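Local atomic coordinates of uncharacterized protein PA2218 (PDB entry 2HDW), a protein that is uncharacterised but has an alpha/beta hydrolase fold and is probably a hydrolase. Residues Asp160-Leu165 and Glu171-Ile176. Sequence-based numbering, arbitrary orientation.
Sequences DFISLL and ERIGVI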
# COMPACT_ATOMS: atom_id res chain seq x y z
N ASP A 160 -2.81 -14.53 4.79
CA ASP A 160 -3.11 -15.58 5.77
C ASP A 160 -4.61 -15.60 6.07
O ASP A 160 -5.23 -16.67 6.11
CB ASP A 160 -2.37 -15.33 7.10
CG ASP A 160 -0.91 -15.73 7.06
OD1 ASP A 160 -0.45 -16.30 6.05
OD2 ASP A 160 -0.21 -15.47 8.07
N PHE A 161 -5.18 -14.42 6.29
CA PHE A 161 -6.59 -14.33 6.63
C PHE A 161 -7.54 -14.62 5.48
O PHE A 161 -8.42 -15.46 5.60
CB PHE A 161 -6.92 -12.94 7.20
CG PHE A 161 -8.36 -12.78 7.59
CD1 PHE A 161 -8.82 -13.27 8.80
CD2 PHE A 161 -9.26 -12.18 6.72
CE1 PHE A 161 -10.17 -13.17 9.15
CE2 PHE A 161 -10.61 -12.08 7.05
CZ PHE A 161 -11.06 -12.58 8.27
N ILE A 162 -7.35 -13.91 4.38
CA ILE A 162 -8.21 -14.08 3.22
C ILE A 162 -8.23 -15.55 2.77
O ILE A 162 -9.25 -16.05 2.30
CB ILE A 162 -7.76 -13.14 2.06
CG1 ILE A 162 -8.93 -12.88 1.11
CG2 ILE A 162 -6.59 -13.74 1.30
CD1 ILE A 162 -8.77 -11.61 0.29
N SER A 163 -7.10 -16.23 2.95
CA SER A 163 -6.94 -17.64 2.57
C SER A 163 -7.84 -18.63 3.29
O SER A 163 -8.25 -19.63 2.70
CB SER A 163 -5.49 -18.10 2.80
OG SER A 163 -4.61 -17.46 1.90
N LEU A 164 -8.12 -18.37 4.56
CA LEU A 164 -8.94 -19.28 5.35
C LEU A 164 -10.45 -19.06 5.23
O LEU A 164 -11.23 -19.82 5.80
CB LEU A 164 -8.52 -19.22 6.82
CG LEU A 164 -7.03 -19.46 7.09
CD1 LEU A 164 -6.81 -19.63 8.58
CD2 LEU A 164 -6.54 -20.70 6.33
N LEU A 165 -10.85 -18.02 4.50
CA LEU A 165 -12.27 -17.73 4.33
C LEU A 165 -12.99 -18.86 3.60
O LEU A 165 -12.49 -19.39 2.60
CB LEU A 165 -12.46 -16.42 3.55
CG LEU A 165 -12.08 -15.13 4.28
CD1 LEU A 165 -12.30 -13.96 3.36
CD2 LEU A 165 -12.91 -14.98 5.54
N GLU A 171 -5.81 -21.25 -3.22
CA GLU A 171 -4.86 -21.43 -4.32
C GLU A 171 -5.04 -20.38 -5.42
O GLU A 171 -4.30 -20.38 -6.41
CB GLU A 171 -5.00 -22.84 -4.92
CG GLU A 171 -4.39 -23.97 -4.09
CD GLU A 171 -2.88 -23.80 -3.91
OE1 GLU A 171 -2.22 -23.33 -4.86
OE2 GLU A 171 -2.35 -24.16 -2.84
N ARG A 172 -6.02 -19.49 -5.25
CA ARG A 172 -6.30 -18.46 -6.26
C ARG A 172 -6.20 -17.06 -5.64
O ARG A 172 -7.15 -16.29 -5.68
CB ARG A 172 -7.70 -18.68 -6.84
CG ARG A 172 -7.96 -20.10 -7.34
CD ARG A 172 -9.39 -20.27 -7.86
NE ARG A 172 -9.64 -19.43 -9.03
CZ ARG A 172 -10.84 -19.19 -9.55
NH1 ARG A 172 -11.93 -19.72 -9.01
NH2 ARG A 172 -10.96 -18.40 -10.61
N ILE A 173 -5.03 -16.75 -5.08
CA ILE A 173 -4.82 -15.45 -4.43
C ILE A 173 -3.81 -14.56 -5.16
O ILE A 173 -2.75 -15.02 -5.58
CB ILE A 173 -4.29 -15.63 -2.98
CG1 ILE A 173 -5.22 -16.55 -2.18
CG2 ILE A 173 -4.17 -14.26 -2.29
CD1 ILE A 173 -6.62 -16.05 -2.06
N GLY A 174 -4.18 -13.29 -5.30
CA GLY A 174 -3.31 -12.32 -5.94
C GLY A 174 -3.24 -11.11 -5.03
O GLY A 174 -3.96 -11.03 -4.03
N VAL A 175 -2.36 -10.16 -5.36
CA VAL A 175 -2.25 -8.95 -4.56
C VAL A 175 -2.06 -7.72 -5.43
O VAL A 175 -1.54 -7.81 -6.54
CB VAL A 175 -1.07 -8.99 -3.57
CG1 VAL A 175 -1.30 -10.06 -2.51
CG2 VAL A 175 0.23 -9.23 -4.31
N ILE A 176 -2.52 -6.58 -4.93
CA ILE A 176 -2.34 -5.31 -5.64
C ILE A 176 -1.64 -4.34 -4.68
O ILE A 176 -2.11 -4.12 -3.56
CB ILE A 176 -3.69 -4.68 -6.08
CG1 ILE A 176 -4.38 -5.57 -7.12
CG2 ILE A 176 -3.43 -3.31 -6.71
CD1 ILE A 176 -5.80 -5.12 -7.46
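I162 and I173 meet through single methyl groups, and together they illustrate how a helix of the alpha/beta hydrolase fold seats itself on the central sheet. CG2 of I162 lies 4.1 Å from CD1 of I173; the two side chains run past one another in opposite directions, and this one methyl pair with the S163 approach makes a small contact, 100 Å² in all. On the helix side, CG1 of I162 stands anti to the backbone N (chi1 -157°), a rotation that puts CG2, the branch meeting I173, between the backbone N and the carbonyl carbon. S163 adds a second, polar-to-apolar approach, its OG lying 4.2 Å from CG1 of I173.

Outward from this pair, strand 96-102 completes the apolar floor, I162 resting on A98 and V100 and I173 touching A98, while backbone bonds tie I173 to K196 on one flank and G174 to A98 and V100 on the other. Helix 148-164 joins parallel strands 126-130 and 173-178, with 96-102 between them, as a beta-alpha-beta crossover, and strand 173-178 leads to the turn before helix 180-191, where this fold usually has its nucleophile elbow. The buried hydroxyl of S163 is satisfied within its own helix, OG hydrogen-bonding the carbonyl O of V159.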